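Local atomic coordinates of melanin biosynthesis protein TyrA, putative (Shewanella oneidensis, PDB entry 2IIZ), a protein that binds heme b and, as a member of the dye-decolorizing (DyP-type) peroxidase family, probably acts as a peroxidase. Residues 205-208 / 213-216; 172-177 / 304-309. One frame throughout, in Å; residues are numbered along the deposited sequence.

Contact 1 (205-208 / 213-216); sequences IGRT and IEYE
Tyr215 N donates to Gly206 O over 3.1 Å, and Thr208 N reaches Ile213 O over the same distance; the two bonds flank Arg207 and Glu214, whose backbones form a single antiparallel beta bridge. They illustrate how a loop beside a cofactor can be closed by very little beta structure. A third bond uses a side chain: Ile213 N donates to Thr208 OG1 at 2.9 Å, the hydroxyl being set between backbone N and carbonyl carbon (chi1 61°). Outside the bridge, Glu214 CB lies over one face of the Arg207 guanidinium, offset toward its rim, 3.5 Å from NH1. The salt bridge from Arg207 NH1 to Glu214 OE1 is long; Glu214 OE2 pairs with Lys220, and Arg207 NE bonds to Asn212. Arg207 belongs to the heme pocket and touches the cofactor and the side chains of heme-binding Thr154 and Glu155. A leucine here would probably leave Asn212 OD1 without its donor and strip the heme's surroundings of a positive charge. Gly206, with positive phi just past helix 198-205, brings its backbone against Tyr215, whose hydroxyl bonds to Asp203. Gly206 CA sits 4.1 Å from the Tyr215 ring centroid in a CH-pi contact, 7° off the ring normal.

Contact 2 (172-177 / 304-309); sequences DPEFKG and LDFLMQ
Phe175 CE1 comes down over one face of the Phe306 ring, 3.6 Å from Phe306 CE1, and this pair of carbons is the heart of the contact. The two rings are inclined by 41° with centroids 5.1 Å apart, an oblique arrangement between parallel and perpendicular. Glu174 adds a polar neighbour: its OE2 lies at the edge of the Phe306 ring, in plane, 3.7 Å from CE1, where the ring carries its slightly positive hydrogens. Phe306 extends from helix 304-308 toward the loop with CG anti to the backbone N (chi1 -179°), a setting that carries the ring across to both partners.

The next shell surrounds these groups. Water 1 donates to Glu174 OE2 at 2.9 Å and to Gln309 OE1 at 2.6 Å, bridging the two segments where no direct hydrogen bond does. Gln309 folds back over the other face of the Phe306 ring, and its NE2 makes a weak hydrogen bond to Phe306 O. Glu174 OE2 is also held by Ser78, Tyr75 meets Phe306 edge-to-face, and Phe175 rests on Ser78 and Pro80. On the loop side, Phe175 N bonds to Asp172 O at 2.9 Å around the 3-10 segment 173-174. In the ferredoxin-like alpha/beta fold of DyP-type peroxidases, this aromatic contact packs the loop before strand 179-188 against the helix after strand 291-301, its neighbour in the antiparallel sheet.

The two contacts lie on opposite sides of the chain's centre, with their own centres 40 Å apart and nearest atoms about 28 Å apart. Along the sequence, 172-177 comes first, then both segments of contact 1, and finally 304-309, so the local pairing falls within the long span that contact 2 brings together. All four segments belong to the C-terminal half of the DyP-type fold, yet they lie in different places: contact 1 shapes the loop between helices 198-205 and 225-228, the latter beginning with the axial heme ligand His225, whereas contact 2 joins the loop leading into strand 179-188 to the helix following the adjacent strand 291-301, away from the heme site.

Contact 1 (205-208 / 213-216)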
ATOM      1  N   ILE A 205      -0.659 -17.485  22.088  1.00 35.93           N
ATOM      2  CA  ILE A 205      -1.163 -18.122  20.874  1.00 33.79           C
ATOM      3  C   ILE A 205      -1.417 -19.614  21.042  1.00 32.25           C
ATOM      4  O   ILE A 205      -2.387 -20.105  20.494  1.00 30.65           O
ATOM      5  CB  ILE A 205      -0.270 -17.794  19.696  1.00 32.49           C
ATOM      6  CG1 ILE A 205      -0.562 -16.338  19.321  1.00 33.88           C
ATOM      7  CG2 ILE A 205      -0.554 -18.744  18.492  1.00 32.37           C
ATOM      8  CD1 ILE A 205       0.559 -15.664  18.724  1.00 48.83           C
ATOM      9  N   GLY A 206      -0.569 -20.316  21.797  1.00 33.74           N
ATOM     10  CA  GLY A 206      -0.678 -21.775  21.963  1.00 33.76           C
ATOM     11  C   GLY A 206       0.117 -22.560  20.918  1.00 34.27           C
ATOM     12  O   GLY A 206      -0.124 -23.756  20.704  1.00 32.55           O
ATOM     13  N   ARG A 207       1.063 -21.882  20.264  1.00 33.33           N
ATOM     14  CA  ARG A 207       2.015 -22.532  19.365  1.00 33.45           C
ATOM     15  C   ARG A 207       3.387 -21.886  19.549  1.00 34.21           C
ATOM     16  O   ARG A 207       3.460 -20.738  19.982  1.00 34.85           O
ATOM     17  CB  ARG A 207       1.552 -22.384  17.915  1.00 32.58           C
ATOM     18  CG  ARG A 207       0.140 -22.887  17.669  1.00 32.97           C
ATOM     19  CD  ARG A 207      -0.278 -22.678  16.246  1.00 33.52           C
ATOM     20  NE  ARG A 207       0.340 -23.648  15.361  1.00 35.80           N
ATOM     21  CZ  ARG A 207      -0.230 -24.784  14.964  1.00 43.55           C
ATOM     22  NH1 ARG A 207      -1.449 -25.128  15.364  1.00 49.09           N
ATOM     23  NH2 ARG A 207       0.433 -25.592  14.155  1.00 47.50           N
ATOM     24  N   THR A 208       4.467 -22.606  19.226  1.00 35.03           N
ATOM     25  CA  THR A 208       5.803 -21.994  19.239  1.00 35.66           C
ATOM     26  C   THR A 208       5.897 -21.043  18.052  1.00 35.09           C
ATOM     27  O   THR A 208       5.262 -21.265  17.030  1.00 32.14           O
ATOM     28  CB  THR A 208       6.951 -23.020  19.189  1.00 35.24           C
ATOM     29  OG1 THR A 208       6.876 -23.795  17.991  1.00 39.54           O
ATOM     30  CG2 THR A 208       6.886 -23.942  20.387  1.00 36.25           C
ATOM     31  N   ILE A 213       4.950 -24.933  16.191  1.00 35.23           N
ATOM     32  CA  ILE A 213       4.589 -26.268  16.662  1.00 34.21           C
ATOM     33  C   ILE A 213       3.437 -26.149  17.657  1.00 32.83           C
ATOM     34  O   ILE A 213       3.544 -25.462  18.674  1.00 31.48           O
ATOM     35  CB  ILE A 213       5.804 -26.957  17.316  1.00 33.99           C
ATOM     36  CG1 ILE A 213       6.926 -27.114  16.291  1.00 38.00           C
ATOM     37  CG2 ILE A 213       5.436 -28.330  17.868  1.00 36.35           C
ATOM     38  CD1 ILE A 213       8.302 -27.132  16.909  1.00 43.24           C
ATOM     39  N   GLU A 214       2.333 -26.822  17.353  1.00 31.94           N
ATOM     40  CA  GLU A 214       1.148 -26.748  18.188  1.00 31.73           C
ATOM     41  C   GLU A 214       1.483 -27.326  19.542  1.00 30.77           C
ATOM     42  O   GLU A 214       2.084 -28.392  19.609  1.00 31.13           O
ATOM     43  CB  GLU A 214      -0.013 -27.517  17.538  1.00 32.11           C
ATOM     44  CG  GLU A 214      -1.345 -27.418  18.296  1.00 35.65           C
ATOM     45  CD  GLU A 214      -2.558 -27.949  17.517  1.00 34.72           C
ATOM     46  OE1 GLU A 214      -2.395 -28.607  16.465  1.00 37.94           O
ATOM     47  OE2 GLU A 214      -3.693 -27.698  17.976  1.00 34.40           O
ATOM     48  N   TYR A 215       1.109 -26.632  20.618  1.00 30.81           N
ATOM     49  CA  TYR A 215       1.261 -27.180  21.981  1.00 32.10           C
ATOM     50  C   TYR A 215       0.483 -28.476  22.136  1.00 32.47           C
ATOM     51  O   TYR A 215      -0.515 -28.697  21.459  1.00 31.48           O
ATOM     52  CB  TYR A 215       0.715 -26.218  23.043  1.00 32.99           C
ATOM     53  CG  TYR A 215       1.575 -25.029  23.429  1.00 32.92           C
ATOM     54  CD1 TYR A 215       2.594 -24.555  22.610  1.00 35.93           C
ATOM     55  CD2 TYR A 215       1.344 -24.370  24.638  1.00 37.08           C
ATOM     56  CE1 TYR A 215       3.363 -23.449  22.999  1.00 38.80           C
ATOM     57  CE2 TYR A 215       2.100 -23.274  25.026  1.00 34.21           C
ATOM     58  CZ  TYR A 215       3.102 -22.818  24.209  1.00 33.25           C
ATOM     59  OH  TYR A 215       3.841 -21.733  24.607  1.00 31.92           O
ATOM     60  N   GLU A 216       0.933 -29.338  23.036  1.00 35.48           N
ATOM     61  CA  GLU A 216       0.108 -30.478  23.411  1.00 38.94           C
ATOM     62  C   GLU A 216      -1.132 -29.984  24.176  1.00 39.64           C
ATOM     63  O   GLU A 216      -1.081 -28.969  24.882  1.00 38.23           O
ATOM     64  CB  GLU A 216       0.902 -31.497  24.241  1.00 40.07           C
ATOM     65  CG  GLU A 216       2.027 -32.210  23.467  1.00 44.74           C
ATOM     66  CD  GLU A 216       1.521 -33.044  22.278  1.00 49.11           C
ATOM     67  OE1 GLU A 216       0.519 -33.782  22.432  1.00 51.24           O
ATOM     68  OE2 GLU A 216       2.135 -32.957  21.189  1.00 46.04           O
TER

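Contact 2 (172-177 / 304-309)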
ATOM      1  N   ASP A 172     -29.802 -24.645   1.860  1.00 31.86           N
ATOM      2  CA  ASP A 172     -30.458 -23.429   1.345  1.00 30.84           C
ATOM      3  C   ASP A 172     -30.330 -23.380  -0.187  1.00 28.89           C
ATOM      4  O   ASP A 172     -29.495 -22.673  -0.733  1.00 27.31           O
ATOM      5  CB  ASP A 172     -29.876 -22.166   2.016  1.00 30.49           C
ATOM      6  CG  ASP A 172     -30.746 -20.915   1.810  1.00 29.76           C
ATOM      7  OD1 ASP A 172     -31.923 -20.997   1.368  1.00 19.68           O
ATOM      8  OD2 ASP A 172     -30.230 -19.825   2.099  1.00 30.79           O
ATOM      9  N   PRO A 173     -31.176 -24.144  -0.885  1.00 28.56           N
ATOM     10  CA  PRO A 173     -30.968 -24.379  -2.314  1.00 28.67           C
ATOM     11  C   PRO A 173     -30.722 -23.100  -3.134  1.00 29.36           C
ATOM     12  O   PRO A 173     -29.778 -23.055  -3.940  1.00 29.05           O
ATOM     13  CB  PRO A 173     -32.269 -25.068  -2.746  1.00 28.45           C
ATOM     14  CG  PRO A 173     -32.792 -25.710  -1.513  1.00 28.45           C
ATOM     15  CD  PRO A 173     -32.379 -24.826  -0.374  1.00 27.88           C
ATOM     16  N   GLU A 174     -31.555 -22.077  -2.929  1.00 28.07           N
ATOM     17  CA  GLU A 174     -31.470 -20.859  -3.742  1.00 26.33           C
ATOM     18  C   GLU A 174     -30.091 -20.191  -3.662  1.00 24.15           C
ATOM     19  O   GLU A 174     -29.677 -19.555  -4.627  1.00 22.10           O
ATOM     20  CB  GLU A 174     -32.574 -19.846  -3.376  1.00 26.13           C
ATOM     21  CG  GLU A 174     -32.427 -18.493  -4.115  1.00 26.82           C
ATOM     22  CD  GLU A 174     -33.673 -17.616  -4.101  1.00 27.40           C
ATOM     23  OE1 GLU A 174     -34.627 -17.895  -3.335  1.00 28.40           O
ATOM     24  OE2 GLU A 174     -33.691 -16.629  -4.870  1.00 23.58           O
ATOM     25  N   PHE A 175     -29.401 -20.343  -2.530  1.00 23.11           N
ATOM     26  CA  PHE A 175     -28.107 -19.664  -2.280  1.00 23.40           C
ATOM     27  C   PHE A 175     -26.875 -20.575  -2.178  1.00 23.53           C
ATOM     28  O   PHE A 175     -25.799 -20.145  -1.735  1.00 25.98           O
ATOM     29  CB  PHE A 175     -28.235 -18.800  -1.025  1.00 22.98           C
ATOM     30  CG  PHE A 175     -29.312 -17.773  -1.138  1.00 26.60           C
ATOM     31  CD1 PHE A 175     -29.042 -16.534  -1.710  1.00 26.95           C
ATOM     32  CD2 PHE A 175     -30.600 -18.043  -0.687  1.00 25.42           C
ATOM     33  CE1 PHE A 175     -30.029 -15.577  -1.829  1.00 27.19           C
ATOM     34  CE2 PHE A 175     -31.603 -17.094  -0.800  1.00 25.33           C
ATOM     35  CZ  PHE A 175     -31.322 -15.852  -1.370  1.00 28.39           C
ATOM     36  N   LYS A 176     -27.030 -21.822  -2.597  1.00 25.25           N
ATOM     37  CA  LYS A 176     -25.921 -22.765  -2.715  1.00 27.08           C
ATOM     38  C   LYS A 176     -24.851 -22.148  -3.602  1.00 27.08           C
ATOM     39  O   LYS A 176     -25.161 -21.571  -4.646  1.00 29.11           O
ATOM     40  CB  LYS A 176     -26.422 -24.099  -3.304  1.00 26.88           C
ATOM     41  CG  LYS A 176     -25.336 -25.106  -3.676  1.00 33.30           C
ATOM     42  CD  LYS A 176     -25.917 -26.490  -4.042  1.00 39.87           C
ATOM     43  CE  LYS A 176     -24.913 -27.323  -4.854  1.00 43.18           C
ATOM     44  N   GLY A 177     -23.597 -22.267  -3.183  1.00 27.02           N
ATOM     45  CA  GLY A 177     -22.483 -21.584  -3.853  1.00 25.70           C
ATOM     46  C   GLY A 177     -22.088 -20.272  -3.183  1.00 27.02           C
ATOM     47  O   GLY A 177     -21.084 -19.672  -3.532  1.00 24.05           O
ATOM     48  N   LEU A 304     -22.046 -16.672  -8.421  1.00 33.34           N
ATOM     49  CA  LEU A 304     -22.049 -15.802  -9.581  1.00 33.40           C
ATOM     50  C   LEU A 304     -23.442 -15.840 -10.180  1.00 33.02           C
ATOM     51  O   LEU A 304     -24.010 -14.813 -10.554  1.00 35.27           O
ATOM     52  CB  LEU A 304     -21.020 -16.293 -10.597  1.00 33.15           C
ATOM     53  CG  LEU A 304     -20.718 -15.347 -11.757  1.00 37.16           C
ATOM     54  CD1 LEU A 304     -20.193 -14.006 -11.260  1.00 39.80           C
ATOM     55  CD2 LEU A 304     -19.717 -15.983 -12.690  1.00 40.47           C
ATOM     56  N   ASP A 305     -23.989 -17.041 -10.256  1.00 32.51           N
ATOM     57  CA  ASP A 305     -25.261 -17.262 -10.931  1.00 32.72           C
ATOM     58  C   ASP A 305     -26.410 -16.503 -10.288  1.00 32.33           C
ATOM     59  O   ASP A 305     -27.252 -15.960 -10.991  1.00 32.74           O
ATOM     60  CB  ASP A 305     -25.552 -18.752 -11.012  1.00 32.27           C
ATOM     61  CG  ASP A 305     -24.546 -19.476 -11.879  1.00 34.23           C
ATOM     62  OD1 ASP A 305     -23.422 -19.761 -11.403  1.00 26.64           O
ATOM     63  OD2 ASP A 305     -24.887 -19.750 -13.042  1.00 37.09           O
ATOM     64  N   PHE A 306     -26.450 -16.456  -8.960  1.00 33.38           N
ATOM     65  CA  PHE A 306     -27.440 -15.619  -8.288  1.00 33.43           C
ATOM     66  C   PHE A 306     -27.344 -14.135  -8.675  1.00 34.35           C
ATOM     67  O   PHE A 306     -28.352 -13.500  -8.999  1.00 32.66           O
ATOM     68  CB  PHE A 306     -27.341 -15.706  -6.769  1.00 33.44           C
ATOM     69  CG  PHE A 306     -28.365 -14.858  -6.089  1.00 31.05           C
ATOM     70  CD1 PHE A 306     -29.641 -15.351  -5.858  1.00 31.05           C
ATOM     71  CD2 PHE A 306     -28.064 -13.561  -5.703  1.00 28.08           C
ATOM     72  CE1 PHE A 306     -30.607 -14.571  -5.241  1.00 27.73           C
ATOM     73  CE2 PHE A 306     -29.009 -12.774  -5.086  1.00 28.80           C
ATOM     74  CZ  PHE A 306     -30.293 -13.281  -4.851  1.00 32.39           C
ATOM     75  N   LEU A 307     -26.127 -13.593  -8.631  1.00 35.26           N
ATOM     76  CA  LEU A 307     -25.906 -12.174  -8.921  1.00 36.07           C
ATOM     77  C   LEU A 307     -26.286 -11.791 -10.350  1.00 36.63           C
ATOM     78  O   LEU A 307     -26.722 -10.659 -10.599  1.00 37.21           O
ATOM     79  CB  LEU A 307     -24.443 -11.814  -8.683  1.00 35.66           C
ATOM     80  CG  LEU A 307     -23.985 -11.803  -7.223  1.00 39.67           C
ATOM     81  CD2 LEU A 307     -24.613 -10.634  -6.486  1.00 40.62           C
HETATM   82  N   MSE A 308     -26.122 -12.739 -11.274  1.00 36.34           N
HETATM   83  CA  MSE A 308     -26.310 -12.492 -12.710  1.00 37.56           C
HETATM   84  C   MSE A 308     -27.748 -12.570 -13.252  1.00 37.07           C
HETATM   85  O   MSE A 308     -28.024 -12.123 -14.368  1.00 35.63           O
HETATM   86  CB  MSE A 308     -25.442 -13.465 -13.498  1.00 37.61           C
HETATM   87  CG  MSE A 308     -23.975 -13.138 -13.454  1.00 40.85           C
HETATM   88 SE   MSE A 308     -23.089 -14.347 -14.654  0.70 48.07          SE
HETATM   89  CE  MSE A 308     -21.485 -13.520 -14.706  1.00 54.86           C
ATOM     90  N   GLN A 309     -28.668 -13.126 -12.484  1.00 37.82           N
ATOM     91  CA  GLN A 309     -30.036 -13.274 -12.967  1.00 39.46           C
ATOM     92  C   GLN A 309     -30.813 -11.944 -13.088  1.00 41.11           C
ATOM     93  O   GLN A 309     -32.040 -11.959 -13.188  1.00 41.71           O
ATOM     94  CB  GLN A 309     -30.791 -14.249 -12.065  1.00 38.84           C
ATOM     95  CG  GLN A 309     -31.140 -13.676 -10.704  1.00 41.02           C
ATOM     96  CD  GLN A 309     -31.334 -14.739  -9.646  1.00 36.95           C
ATOM     97  OE1 GLN A 309     -31.958 -15.765  -9.886  1.00 34.72           O
ATOM     98  NE2 GLN A 309     -30.795 -14.494  -8.466  1.00 34.32           N
TER
HETATM   99  O   HOH W   1     -32.374 -16.627  -7.434  1.00 38.74           O